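Local coordinates for mannan endo-1,4-beta-mannosidase (Mytilus edulis, PDB 2C0H), which hydrolyses the 1,4-beta-linked backbone of mannans, cutting mannotetraose and longer manno-oligosaccharides but not mannobiose or mannotriose, at residues P177-H183 with G236-L240; F295-H299 with V328-N332. The protein carries 3 engineered substitutions. One frame throughout, in Å; residues are numbered along the deposited sequence.

Contact 1. Residues P177-H183 with G236-L240; sequences PCFDTRH and GFHNL
NE2 of His183 reaches the backbone of His238 through a water. The water lies 2.9 Å from His183 NE2, in the plane of the ring. It donates to His238 O, also at 2.9 Å. Lys229 O makes a further, weak bond to His183 NE2. No hydrogen bond runs directly between the two segments.

The two histidine rings meet in an offset edge-to-face pair, with planes at 81°. His238 presents the edge, and its CD2 lies 3.7 Å from His183 ND1. His183 presents a face, which also covers the 237-238 peptide; its NE2 is 3.6 Å from His238 N. The chi1 of 69° places CG of His183 between its own backbone N and carbonyl carbon, with the ring against that peptide. Pro177 O sits over the centre of the His238 ring, 3.3 Å above its plane. The same oxygen accepts from Asp180 N within the turn. An alanine in place of His238 would probably open a gap between Pro177 and His183 and leave the His183 face without its aromatic partner. Nearby, Leu240 CD2 packs 3.5 Å from Cys178 O.

Both segments belong to loops, one after strand 155-162 and the other after strand 221-225. Leu240 and Thr181 rest on Ala198 of helix 198-215. Cys178 touches Cys245 of helix 243-250, but no disulfide joins them in this structure.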
loop_
_atom_site.group_PDB
_atom_site.type_symbol
_atom_site.label_atom_id
_atom_site.label_comp_id
_atom_site.label_asym_id
_atom_site.label_seq_id
_atom_site.Cartn_x
_atom_site.Cartn_y
_atom_site.Cartn_z
ATOM N N PRO A 177 -0.439 6.384 24.628
ATOM C CA PRO A 177 -1.476 7.004 23.802
ATOM C C PRO A 177 -1.652 6.423 22.400
ATOM O O PRO A 177 -2.788 6.279 21.951
ATOM C CB PRO A 177 -1.026 8.468 23.717
ATOM C CG PRO A 177 -0.264 8.693 24.942
ATOM C CD PRO A 177 0.460 7.401 25.206
ATOM N N CYS A 178 -0.561 6.086 21.717
ATOM C CA CYS A 178 -0.675 5.612 20.330
ATOM C C CYS A 178 -1.276 4.207 20.213
ATOM O O CYS A 178 -1.711 3.823 19.124
ATOM C CB CYS A 178 0.668 5.694 19.595
ATOM S SG CYS A 178 2.018 4.756 20.340
ATOM N N PHE A 179 -1.309 3.446 21.311
ATOM C CA PHE A 179 -1.987 2.137 21.323
ATOM C C PHE A 179 -3.441 2.204 21.794
ATOM O O PHE A 179 -4.138 1.190 21.777
ATOM C CB PHE A 179 -1.246 1.119 22.196
ATOM C CG PHE A 179 0.181 0.861 21.782
ATOM C CD1 PHE A 179 0.583 0.946 20.451
ATOM C CD2 PHE A 179 1.118 0.489 22.732
ATOM C CE1 PHE A 179 1.900 0.699 20.093
ATOM C CE2 PHE A 179 2.432 0.228 22.377
ATOM C CZ PHE A 179 2.825 0.340 21.063
ATOM N N ASP A 180 -3.895 3.382 22.212
ATOM C CA ASP A 180 -5.256 3.574 22.706
ATOM C C ASP A 180 -6.191 3.608 21.498
ATOM O O ASP A 180 -5.941 4.354 20.556
ATOM C CB ASP A 180 -5.329 4.891 23.503
ATOM C CG ASP A 180 -6.622 5.047 24.298
ATOM O OD1 ASP A 180 -6.568 5.015 25.551
ATOM O OD2 ASP A 180 -7.690 5.238 23.681
ATOM N N THR A 181 -7.249 2.800 21.504
ATOM C CA THR A 181 -8.164 2.751 20.360
ATOM C C THR A 181 -9.585 3.206 20.714
ATOM O O THR A 181 -10.531 2.885 19.991
ATOM C CB THR A 181 -8.203 1.341 19.718
ATOM O OG1 THR A 181 -8.654 0.378 20.678
ATOM C CG2 THR A 181 -6.828 0.933 19.209
ATOM N N ARG A 182 -9.739 3.972 21.794
ATOM C CA ARG A 182 -11.072 4.470 22.194
ATOM C C ARG A 182 -11.669 5.366 21.123
ATOM O O ARG A 182 -12.886 5.368 20.917
ATOM C CB ARG A 182 -11.037 5.191 23.549
ATOM C CG ARG A 182 -10.898 4.241 24.715
ATOM C CD ARG A 182 -10.911 4.958 26.041
ATOM N NE ARG A 182 -9.716 5.780 26.232
ATOM C CZ ARG A 182 -9.667 7.110 26.133
ATOM N NH1 ARG A 182 -10.748 7.830 25.835
ATOM N NH2 ARG A 182 -8.513 7.735 26.337
ATOM N N HIS A 183 -10.804 6.090 20.423
ATOM C CA HIS A 183 -11.242 6.970 19.342
ATOM C C HIS A 183 -11.773 6.221 18.126
ATOM O O HIS A 183 -12.406 6.844 17.270
ATOM C CB HIS A 183 -10.126 7.926 18.915
ATOM C CG HIS A 183 -8.984 7.257 18.223
ATOM N ND1 HIS A 183 -8.071 6.472 18.891
ATOM C CD2 HIS A 183 -8.612 7.241 16.922
ATOM C CE1 HIS A 183 -7.182 6.005 18.035
ATOM N NE2 HIS A 183 -7.487 6.458 16.831
ATOM N N GLY A 236 -7.810 14.909 17.444
ATOM C CA GLY A 236 -8.226 13.971 18.486
ATOM C C GLY A 236 -8.044 12.494 18.167
ATOM O O GLY A 236 -8.580 11.624 18.874
ATOM N N PHE A 237 -7.281 12.195 17.119
ATOM C CA PHE A 237 -7.021 10.815 16.711
ATOM C C PHE A 237 -5.592 10.427 17.065
ATOM O O PHE A 237 -4.867 11.211 17.678
ATOM C CB PHE A 237 -7.275 10.653 15.210
ATOM C CG PHE A 237 -8.612 11.173 14.760
ATOM C CD1 PHE A 237 -9.761 10.898 15.485
ATOM C CD2 PHE A 237 -8.717 11.918 13.596
ATOM C CE1 PHE A 237 -10.997 11.381 15.073
ATOM C CE2 PHE A 237 -9.952 12.399 13.176
ATOM C CZ PHE A 237 -11.085 12.123 13.911
ATOM N N HIS A 238 -5.201 9.205 16.714
ATOM C CA HIS A 238 -3.830 8.748 16.925
ATOM C C HIS A 238 -3.283 8.077 15.669
ATOM O O HIS A 238 -4.011 7.378 14.965
ATOM C CB HIS A 238 -3.763 7.769 18.097
ATOM C CG HIS A 238 -4.080 8.390 19.421
ATOM N ND1 HIS A 238 -3.313 9.393 19.975
ATOM C CD2 HIS A 238 -5.073 8.144 20.306
ATOM C CE1 HIS A 238 -3.822 9.738 21.145
ATOM N NE2 HIS A 238 -4.893 8.999 21.367
ATOM N N ASN A 239 -2.003 8.297 15.379
ATOM C CA ASN A 239 -1.339 7.666 14.236
ATOM C C ASN A 239 -0.665 6.356 14.647
ATOM O O ASN A 239 0.364 6.379 15.293
ATOM C CB ASN A 239 -0.303 8.629 13.623
ATOM C CG ASN A 239 0.308 8.124 12.304
ATOM O OD1 ASN A 239 -0.006 7.045 11.794
ATOM N ND2 ASN A 239 1.209 8.930 11.750
ATOM N N LEU A 240 -1.247 5.233 14.241
ATOM C CA LEU A 240 -0.667 3.904 14.486
ATOM C C LEU A 240 0.656 3.643 13.773
ATOM O O LEU A 240 1.366 2.697 14.143
ATOM C CB LEU A 240 -1.637 2.807 14.038
ATOM C CG LEU A 240 -2.982 2.656 14.740
ATOM C CD1 LEU A 240 -3.860 1.633 14.026
ATOM C CD2 LEU A 240 -2.775 2.241 16.181
HETATM O O HOH W 1 -5.249 4.900 15.767
#

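Contact 2. Residues F295-H299 with V328-N332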
loop_
_atom_site.group_PDB
_atom_site.type_symbol
_atom_site.label_atom_id
_atom_site.label_comp_id
_atom_site.label_asym_id
_atom_site.label_seq_id
_atom_site.Cartn_x
_atom_site.Cartn_y
_atom_site.Cartn_z
ATOM N N PHE A 295 -9.635 5.399 -3.838
ATOM C CA PHE A 295 -10.808 6.278 -3.884
ATOM C C PHE A 295 -11.456 6.027 -5.229
ATOM O O PHE A 295 -10.828 5.462 -6.128
ATOM C CB PHE A 295 -10.415 7.758 -3.773
ATOM C CG PHE A 295 -9.588 8.262 -4.916
ATOM C CD1 PHE A 295 -10.161 8.950 -5.999
ATOM C CD2 PHE A 295 -8.209 8.058 -4.931
ATOM C CE1 PHE A 295 -9.393 9.403 -7.031
ATOM C CE2 PHE A 295 -7.435 8.508 -5.980
ATOM C CZ PHE A 295 -8.012 9.189 -7.037
ATOM N N ASN A 296 -12.694 6.501 -5.394
ATOM C CA ASN A 296 -13.291 6.569 -6.735
ATOM C C ASN A 296 -14.475 7.535 -6.753
ATOM O O ASN A 296 -14.987 7.954 -5.724
ATOM C CB ASN A 296 -13.690 5.182 -7.287
ATOM C CG ASN A 296 -14.593 4.396 -6.362
ATOM O OD1 ASN A 296 -15.618 4.884 -5.874
ATOM N ND2 ASN A 296 -14.222 3.139 -6.112
ATOM N N GLN A 297 -14.850 7.918 -7.962
ATOM C CA GLN A 297 -15.934 8.875 -8.182
ATOM C C GLN A 297 -17.273 8.326 -7.689
ATOM O O GLN A 297 -18.123 9.073 -7.205
ATOM C CB GLN A 297 -15.980 9.174 -9.666
ATOM C CG GLN A 297 -16.973 10.181 -10.111
ATOM C CD GLN A 297 -16.969 10.306 -11.611
ATOM O OE1 GLN A 297 -15.917 10.484 -12.252
ATOM N NE2 GLN A 297 -18.146 10.175 -12.197
ATOM N N GLU A 298 -17.451 7.021 -7.786
ATOM C CA GLU A 298 -18.687 6.395 -7.334
ATOM C C GLU A 298 -18.938 6.600 -5.831
ATOM O O GLU A 298 -20.088 6.622 -5.377
ATOM C CB GLU A 298 -18.683 4.911 -7.722
ATOM C CG GLU A 298 -18.827 4.640 -9.243
ATOM C CD GLU A 298 -17.564 4.875 -10.099
ATOM O OE1 GLU A 298 -16.483 5.211 -9.570
ATOM O OE2 GLU A 298 -17.637 4.706 -11.343
ATOM N N HIS A 299 -17.861 6.775 -5.067
ATOM C CA HIS A 299 -17.916 7.058 -3.636
ATOM C C HIS A 299 -17.201 8.369 -3.313
ATOM O O HIS A 299 -16.531 8.494 -2.282
ATOM C CB HIS A 299 -17.301 5.877 -2.870
ATOM C CG HIS A 299 -18.011 4.586 -3.123
ATOM N ND1 HIS A 299 -17.634 3.715 -4.120
ATOM C CD2 HIS A 299 -19.096 4.035 -2.532
ATOM C CE1 HIS A 299 -18.454 2.678 -4.131
ATOM N NE2 HIS A 299 -19.351 2.849 -3.178
ATOM N N VAL A 328 -16.005 -0.911 -10.438
ATOM C CA VAL A 328 -16.614 0.332 -10.961
ATOM C C VAL A 328 -16.235 0.652 -12.434
ATOM O O VAL A 328 -16.044 -0.265 -13.232
ATOM C CB VAL A 328 -16.424 1.539 -9.961
ATOM C CG1 VAL A 328 -17.040 1.223 -8.615
ATOM C CG2 VAL A 328 -14.962 1.934 -9.772
ATOM N N SER A 329 -16.190 1.927 -12.814
ATOM C CA SER A 329 -15.871 2.320 -14.175
ATOM C C SER A 329 -14.384 2.558 -14.387
ATOM O O SER A 329 -13.812 3.466 -13.776
ATOM C CB SER A 329 -16.618 3.605 -14.537
ATOM O OG SER A 329 -16.146 4.169 -15.744
ATOM N N TRP A 330 -13.787 1.780 -15.280
ATOM C CA TRP A 330 -12.384 1.975 -15.680
ATOM C C TRP A 330 -12.212 3.266 -16.485
ATOM O O TRP A 330 -11.235 3.997 -16.307
ATOM C CB TRP A 330 -11.877 0.740 -16.442
ATOM C CG TRP A 330 -10.426 0.698 -16.879
ATOM C CD1 TRP A 330 -9.976 0.399 -18.119
ATOM C CD2 TRP A 330 -9.240 0.921 -16.071
ATOM N NE1 TRP A 330 -8.594 0.430 -18.166
ATOM C CE2 TRP A 330 -8.123 0.730 -16.916
ATOM C CE3 TRP A 330 -9.022 1.252 -14.740
ATOM C CZ2 TRP A 330 -6.807 0.886 -16.470
ATOM C CZ3 TRP A 330 -7.690 1.401 -14.292
ATOM C CH2 TRP A 330 -6.625 1.207 -15.154
ATOM N N ASN A 331 -13.152 3.575 -17.377
ATOM C CA ASN A 331 -13.053 4.838 -18.104
ATOM C C ASN A 331 -13.022 6.086 -17.208
ATOM O O ASN A 331 -12.298 7.025 -17.537
ATOM C CB ASN A 331 -14.185 4.977 -19.124
ATOM C CG ASN A 331 -14.038 4.048 -20.304
ATOM O OD1 ASN A 331 -12.940 3.581 -20.637
ATOM N ND2 ASN A 331 -15.160 3.788 -20.978
ATOM N N ASN A 332 -13.796 6.106 -16.110
ATOM C CA ASN A 332 -13.789 7.229 -15.154
ATOM C C ASN A 332 -12.392 7.395 -14.561
ATOM O O ASN A 332 -11.910 8.505 -14.348
ATOM C CB ASN A 332 -14.768 7.008 -14.002
ATOM C CG ASN A 332 -16.205 7.361 -14.353
ATOM O OD1 ASN A 332 -16.486 7.955 -15.403
ATOM N ND2 ASN A 332 -17.116 7.025 -13.454
HETATM O O HOH W 2 -14.463 5.075 -11.384
#
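Glu298 and Val328 approach from opposite directions, and the carboxylate carbon CD of Glu298 lies 3.5 Å from Val328 CB. The Glu298 chain bends at its second torsion, which turns the carboxylate toward the start of helix 330-339. The side chains of Glu298 and Asn332 cross obliquely there, their carboxylate and amide planes 40° apart. Asn332 ND2 donates to Glu298 OE2 at 3.2 Å, coming from above the carboxylate plane (48° out of it). Ser329 N gives the same oxygen a weak bond of 3.5 Å. A water donates to the other oxygen, Glu298 OE1, at 2.7 Å, and also to Ser329 O.

Gln297 and Asn332 cross at about a right angle, yet their amide planes are only 27° apart. Gln297 NE2 lies 3.5 Å from Asn332 ND2. The oxygens of both amides have partners elsewhere: Gln297 OE1 bonds to Ser305 and Arg335, and Asn332 OD1 also bonds to Arg335. Asn296 ND2 lies 3.9 Å from Val328 CG2 and donates to Trp323 O. Asn296 OD1 accepts a hydrogen bond from His299 ND1 on a lone pair, in the carbonyl plane.

Ser329 is the N-cap, and its OG accepts from Asn332 N at 3.1 Å. A carboxylate near this helix N-terminus is probably favoured electrostatically. Long or tilted direct bonds, a water bridge and the packing of Val328 on Glu298 imply a modest surface link, part polar and part apolar.

Overall arrangement
Contacts 1 and 2 are separate. Their centres are 31 Å apart and their nearest atoms about 17 Å. Contact 1 closes along the chain before contact 2 opens. Contact 1 joins two loops that follow strands of the TIM barrel of this family 5 enzyme; contact 2 joins such a loop to the N-terminal end of helix 330-339. In contact 1 the side chain of Leu240 is about 10 Å from that of Glu163, the probable proton donor, and about 7 Å from that of Trp226, a likely substrate-binding residue. Contact 2 begins directly after Glu294, the probable nucleophile. The Asn296 side chain is about 4 Å from those of Tyr265 and Trp323, both likely substrate binders. Contact 2 thus probably lies nearer the substrate-binding residues.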